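Long-range contacts in F-BAR domain only protein 1 (Danio rerio, PDB 5JP2), which probably acts in an early step of clathrin-mediated endocytosis and binds a peptide of Eps15 with its mu homology domain: residues Val181-Asp186 and Arg205-Lys210; Glu25-Tyr30 and Ala252-Leu257. One frame throughout, in Å; residues are numbered along the deposited sequence.

Contact 1. Residues Val181-Asp186 and Arg205-Lys210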
loop_
_atom_site.group_PDB
_atom_site.type_symbol
_atom_site.label_atom_id
_atom_site.label_comp_id
_atom_site.label_asym_id
_atom_site.label_seq_id
_atom_site.Cartn_x
_atom_site.Cartn_y
_atom_site.Cartn_z
ATOM N N VAL B 181 -16.577 6.233 1.550
ATOM C CA VAL B 181 -17.046 6.437 0.190
ATOM C C VAL B 181 -17.430 7.893 0.061
ATOM O O VAL B 181 -18.206 8.406 0.868
ATOM C CB VAL B 181 -18.233 5.531 -0.168
ATOM C CG1 VAL B 181 -18.710 5.812 -1.605
ATOM C CG2 VAL B 181 -17.840 4.099 -0.015
ATOM N N LEU B 182 -16.895 8.549 -0.958
ATOM C CA LEU B 182 -17.036 9.982 -1.145
ATOM C C LEU B 182 -17.713 10.252 -2.476
ATOM O O LEU B 182 -17.244 9.794 -3.521
ATOM C CB LEU B 182 -15.674 10.665 -1.095
ATOM C CG LEU B 182 -14.879 10.382 0.176
ATOM C CD1 LEU B 182 -13.419 10.653 -0.027
ATOM C CD2 LEU B 182 -15.410 11.239 1.270
ATOM N N LEU B 183 -18.818 10.971 -2.431
ATOM C CA LEU B 183 -19.509 11.441 -3.628
ATOM C C LEU B 183 -19.530 12.962 -3.592
ATOM O O LEU B 183 -20.202 13.544 -2.725
ATOM C CB LEU B 183 -20.924 10.876 -3.696
ATOM C CG LEU B 183 -21.847 11.421 -4.775
ATOM C CD1 LEU B 183 -21.320 11.121 -6.164
ATOM C CD2 LEU B 183 -23.199 10.823 -4.592
ATOM N N PRO B 184 -18.816 13.660 -4.478
ATOM C CA PRO B 184 -18.860 15.122 -4.428
ATOM C C PRO B 184 -20.212 15.629 -4.894
ATOM O O PRO B 184 -20.795 15.105 -5.840
ATOM C CB PRO B 184 -17.729 15.538 -5.373
ATOM C CG PRO B 184 -17.603 14.435 -6.292
ATOM C CD PRO B 184 -17.955 13.181 -5.566
ATOM N N LEU B 185 -20.728 16.622 -4.177
ATOM C CA LEU B 185 -22.021 17.218 -4.471
ATOM C C LEU B 185 -21.980 18.693 -4.119
ATOM O O LEU B 185 -21.597 19.053 -3.004
ATOM C CB LEU B 185 -23.115 16.514 -3.677
ATOM C CG LEU B 185 -24.529 17.000 -3.927
ATOM C CD1 LEU B 185 -24.871 16.764 -5.373
ATOM C CD2 LEU B 185 -25.464 16.254 -3.037
ATOM N N ASP B 186 -22.475 19.532 -5.018
ATOM C CA ASP B 186 -22.391 20.964 -4.800
ATOM C C ASP B 186 -23.380 21.418 -3.727
ATOM O O ASP B 186 -24.337 20.719 -3.390
ATOM C CB ASP B 186 -22.651 21.691 -6.119
ATOM C CG ASP B 186 -22.338 23.166 -6.050
ATOM O OD1 ASP B 186 -21.346 23.538 -5.394
ATOM O OD2 ASP B 186 -23.088 23.954 -6.657
ATOM N N ARG B 205 -17.273 19.815 0.067
ATOM C CA ARG B 205 -18.508 19.737 -0.714
ATOM C C ARG B 205 -18.702 18.336 -1.295
ATOM O O ARG B 205 -18.678 18.116 -2.505
ATOM C CB ARG B 205 -18.534 20.792 -1.824
ATOM C CG ARG B 205 -18.067 22.161 -1.393
ATOM C CD ARG B 205 -18.521 23.232 -2.354
ATOM N NE ARG B 205 -18.003 24.547 -1.987
ATOM C CZ ARG B 205 -18.438 25.269 -0.959
ATOM N NH1 ARG B 205 -19.401 24.808 -0.170
ATOM N NH2 ARG B 205 -17.900 26.455 -0.708
ATOM N N ARG B 206 -18.940 17.389 -0.394
ATOM C CA ARG B 206 -19.059 16.003 -0.813
ATOM C C ARG B 206 -19.844 15.210 0.219
ATOM O O ARG B 206 -19.889 15.558 1.396
ATOM C CB ARG B 206 -17.689 15.372 -1.055
ATOM C CG ARG B 206 -16.800 15.388 0.146
ATOM C CD ARG B 206 -15.365 15.054 -0.220
ATOM N NE ARG B 206 -14.524 14.977 0.972
ATOM C CZ ARG B 206 -13.220 14.730 0.958
ATOM N NH1 ARG B 206 -12.589 14.535 -0.190
ATOM N NH2 ARG B 206 -12.545 14.684 2.094
ATOM N N LEU B 207 -20.496 14.158 -0.256
ATOM C CA LEU B 207 -21.189 13.222 0.615
ATOM C C LEU B 207 -20.226 12.162 1.136
ATOM O O LEU B 207 -19.398 11.637 0.388
ATOM C CB LEU B 207 -22.313 12.534 -0.142
ATOM C CG LEU B 207 -23.598 13.302 -0.315
ATOM C CD1 LEU B 207 -24.544 12.455 -1.120
ATOM C CD2 LEU B 207 -24.159 13.586 1.042
ATOM N N LEU B 208 -20.327 11.858 2.426
ATOM C CA LEU B 208 -19.440 10.912 3.087
ATOM C C LEU B 208 -20.214 9.758 3.694
ATOM O O LEU B 208 -21.063 9.963 4.563
ATOM C CB LEU B 208 -18.637 11.597 4.186
ATOM C CG LEU B 208 -17.795 10.659 5.055
ATOM C CD1 LEU B 208 -16.719 9.934 4.268
ATOM C CD2 LEU B 208 -17.177 11.414 6.207
ATOM N N TRP B 209 -19.919 8.548 3.237
ATOM C CA TRP B 209 -20.335 7.327 3.907
ATOM C C TRP B 209 -19.135 6.725 4.624
ATOM O O TRP B 209 -18.061 6.595 4.036
ATOM C CB TRP B 209 -20.897 6.307 2.927
ATOM C CG TRP B 209 -22.238 6.637 2.381
ATOM C CD1 TRP B 209 -23.443 6.345 2.930
ATOM C CD2 TRP B 209 -22.507 7.285 1.143
ATOM N NE1 TRP B 209 -24.449 6.781 2.117
ATOM C CE2 TRP B 209 -23.900 7.364 1.010
ATOM C CE3 TRP B 209 -21.703 7.821 0.141
ATOM C CZ2 TRP B 209 -24.506 7.955 -0.082
ATOM C CZ3 TRP B 209 -22.303 8.390 -0.946
ATOM C CH2 TRP B 209 -23.693 8.456 -1.052
ATOM N N LYS B 210 -19.327 6.330 5.871
ATOM C CA LYS B 210 -18.347 5.541 6.601
ATOM C C LYS B 210 -18.847 4.110 6.643
ATOM O O LYS B 210 -19.945 3.852 7.136
ATOM C CB LYS B 210 -18.147 6.062 8.022
ATOM C CG LYS B 210 -17.527 7.428 8.135
ATOM C CD LYS B 210 -17.202 7.723 9.583
ATOM C CE LYS B 210 -16.529 9.063 9.752
ATOM N NZ LYS B 210 -16.238 9.337 11.184
#
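Val181 and Trp209 bond in both directions: Val181 N reaches Trp209 O at 2.9 Å, and Trp209 N reaches Val181 O at the same length. Leu183 and Leu207 repeat the exchange two residues on, with Leu207 N only 2.6 Å from Leu183 O. The ladder, an antiparallel pairing of neighbouring strands, closes with Leu185 N on Arg205 O at 3.0 Å, the donor standing 38° out of the carbonyl plane. Pro184, opposite Arg206 in a non-hydrogen-bonded pair, costs this pairing nothing, since no N-H is needed there toward strand 206-210.

Side chains alternate between the two faces. On one, Leu182 CD2 touches Leu208 CD1 at 3.5 Å and also lies over a face of the Arg206 guanidinium, off toward its rim. A guanidinium face carries no N-H and can lie against a methyl, its N-H groups pointing outward in the plane. On the other, Trp209 has CG anti to the carbonyl carbon (chi1 -72°), and the indole stands beside Val181 and Leu183, its CZ3 edge 4.0 Å from Leu183 CB and its NE1 satisfied by Pro196 O. Leu183 CD2 and Leu207 CD1 lie side by side.

Outward, Arg205 and Arg206 form a G1 bulge against strand 199-201, the backbone of Leu182 hydrogen-bonds with Ala244 of strand 242-250, and Leu207 and Trp209 pack on Ala228 in strand 223-231 of a second sheet.

Contact 2. Residues Glu25-Tyr30 and Ala252-Leu257; sequences EYINAY and ASLSGL
The carboxylate of Glu25 is the flat group here: Ser253 CB and Leu254 N lie to one side of its plane, Ser255 CB to the other, and Ser255 N and OG close to it. It holds a turn combining an ST motif at Ser253 with an ST turn at Ser255. The acid lies on strand 17-31 of the large mixed sheet, the turn in the loop from strand 242-250 of that sheet to strand 258-261 of a smaller one.

Glu25 OE1 takes Ser255 N on its syn lone pair at 2.9 Å, and Leu254 N more weakly. OE2 receives Ser255 OG at a modelled separation too short to trust, and Tyr133 OH as well. Glutamate has the reach, its CD anti to CA (chi2 -174°). These N-H groups, one weakly bonded, and the Tyr133 hydroxyl would probably stabilise a negative charge in this buried place.

Within the turn, Ser253 OG accepts from Gly256 N at 2.9 Å and donates to Leu257 O. An alanine in place of Ser253 would probably leave Gly256 N and Leu257 O without that partner and the turn less firmly held. Ile27 and Leu254 cross at about a right angle, Ile27 CG2 lying 3.8 Å from Leu254 CD1.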
loop_
_atom_site.group_PDB
_atom_site.type_symbol
_atom_site.label_atom_id
_atom_site.label_comp_id
_atom_site.label_asym_id
_atom_site.label_seq_id
_atom_site.Cartn_x
_atom_site.Cartn_y
_atom_site.Cartn_z
ATOM N N GLU B 25 2.406 -0.129 -0.164
ATOM C CA GLU B 25 1.817 -0.118 -1.492
ATOM C C GLU B 25 0.623 0.820 -1.556
ATOM O O GLU B 25 -0.201 0.832 -0.650
ATOM C CB GLU B 25 1.410 -1.528 -1.918
ATOM C CG GLU B 25 2.589 -2.370 -2.265
ATOM C CD GLU B 25 2.227 -3.701 -2.830
ATOM O OE1 GLU B 25 1.038 -3.980 -2.973
ATOM O OE2 GLU B 25 3.137 -4.488 -3.117
ATOM N N TYR B 26 0.559 1.630 -2.605
ATOM C CA TYR B 26 -0.602 2.455 -2.906
ATOM C C TYR B 26 -1.283 1.964 -4.176
ATOM O O TYR B 26 -0.632 1.529 -5.122
ATOM C CB TYR B 26 -0.227 3.918 -3.064
ATOM C CG TYR B 26 0.216 4.539 -1.787
ATOM C CD1 TYR B 26 -0.695 5.100 -0.916
ATOM C CD2 TYR B 26 1.547 4.546 -1.435
ATOM C CE1 TYR B 26 -0.279 5.658 0.267
ATOM C CE2 TYR B 26 1.970 5.101 -0.268
ATOM C CZ TYR B 26 1.060 5.654 0.584
ATOM O OH TYR B 26 1.501 6.217 1.753
ATOM N N ILE B 27 -2.607 2.025 -4.198
ATOM C CA ILE B 27 -3.351 1.512 -5.331
ATOM C C ILE B 27 -4.277 2.589 -5.876
ATOM O O ILE B 27 -5.043 3.209 -5.132
ATOM C CB ILE B 27 -4.120 0.221 -4.982
ATOM C CG1 ILE B 27 -4.831 -0.306 -6.228
ATOM C CG2 ILE B 27 -5.061 0.421 -3.812
ATOM C CD1 ILE B 27 -5.325 -1.701 -6.126
ATOM N N ASN B 28 -4.181 2.820 -7.176
ATOM C CA ASN B 28 -5.093 3.674 -7.908
ATOM C C ASN B 28 -5.951 2.783 -8.789
ATOM O O ASN B 28 -5.472 1.799 -9.341
ATOM C CB ASN B 28 -4.341 4.690 -8.761
ATOM C CG ASN B 28 -3.715 5.788 -7.948
ATOM O OD1 ASN B 28 -4.122 6.059 -6.833
ATOM N ND2 ASN B 28 -2.766 6.472 -8.533
ATOM N N ALA B 29 -7.227 3.100 -8.896
ATOM C CA ALA B 29 -8.092 2.262 -9.707
ATOM C C ALA B 29 -9.193 3.117 -10.309
ATOM O O ALA B 29 -9.536 4.171 -9.780
ATOM C CB ALA B 29 -8.689 1.113 -8.893
ATOM N N TYR B 30 -9.711 2.670 -11.445
ATOM C CA TYR B 30 -10.845 3.324 -12.082
ATOM C C TYR B 30 -11.771 2.284 -12.675
ATOM O O TYR B 30 -11.358 1.495 -13.523
ATOM C CB TYR B 30 -10.387 4.305 -13.160
ATOM C CG TYR B 30 -11.527 5.091 -13.742
ATOM C CD1 TYR B 30 -12.395 5.782 -12.922
ATOM C CD2 TYR B 30 -11.714 5.178 -15.106
ATOM C CE1 TYR B 30 -13.431 6.505 -13.429
ATOM C CE2 TYR B 30 -12.753 5.913 -15.632
ATOM C CZ TYR B 30 -13.609 6.577 -14.784
ATOM O OH TYR B 30 -14.656 7.320 -15.284
ATOM N N ALA B 252 -0.699 -7.778 4.601
ATOM C CA ALA B 252 -0.541 -8.381 3.293
ATOM C C ALA B 252 -0.137 -7.298 2.313
ATOM O O ALA B 252 -0.271 -6.107 2.590
ATOM C CB ALA B 252 -1.825 -9.071 2.834
ATOM N N SER B 253 0.390 -7.728 1.178
ATOM C CA SER B 253 0.663 -6.844 0.067
ATOM C C SER B 253 -0.382 -7.067 -1.018
ATOM O O SER B 253 -0.953 -8.149 -1.136
ATOM C CB SER B 253 2.069 -7.070 -0.482
ATOM O OG SER B 253 2.110 -8.193 -1.323
ATOM N N LEU B 254 -0.671 -6.020 -1.780
ATOM C CA LEU B 254 -1.577 -6.194 -2.904
ATOM C C LEU B 254 -0.877 -6.838 -4.089
ATOM O O LEU B 254 -1.451 -7.703 -4.754
ATOM C CB LEU B 254 -2.188 -4.858 -3.305
ATOM C CG LEU B 254 -2.952 -4.173 -2.181
ATOM C CD1 LEU B 254 -3.381 -2.778 -2.558
ATOM C CD2 LEU B 254 -4.139 -5.030 -1.820
ATOM N N SER B 255 0.368 -6.450 -4.354
ATOM C CA SER B 255 1.084 -6.999 -5.498
ATOM C C SER B 255 1.393 -8.472 -5.326
ATOM O O SER B 255 1.531 -9.192 -6.317
ATOM C CB SER B 255 2.380 -6.231 -5.720
ATOM O OG SER B 255 3.213 -6.322 -4.586
ATOM N N GLY B 256 1.527 -8.937 -4.098
ATOM C CA GLY B 256 1.990 -10.277 -3.848
ATOM C C GLY B 256 3.470 -10.360 -3.580
ATOM O O GLY B 256 3.944 -11.408 -3.137
ATOM N N LEU B 257 4.208 -9.292 -3.864
ATOM C CA LEU B 257 5.641 -9.247 -3.631
ATOM C C LEU B 257 5.962 -9.499 -2.163
ATOM O O LEU B 257 5.230 -9.087 -1.262
ATOM C CB LEU B 257 6.200 -7.897 -4.075
ATOM C CG LEU B 257 7.678 -7.580 -3.848
ATOM C CD1 LEU B 257 8.141 -6.669 -4.915
ATOM C CD2 LEU B 257 7.912 -6.907 -2.521
#

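Overall arrangement
Both contacts reach the same large mixed sheet of the mu homology domain, but at different places: their centres are 24 Å apart and their nearest atoms about 11 Å, so they do not touch. Contact 2 lies close to the middle of the chain, its centre 5 Å from the chain's own, whereas contact 1 is 23 Å out. Across the sheet, strands 266-283 and 242-250 separate strand 17-31 from strand 179-184. Strand 242-250 connects the two, pairing with 179-184 and then leading into the 252-257 loop. Along the sequence, contact 1 is nested within the loop that contact 2 closes. Neither contact includes the zinc ligands His165 and Cys167.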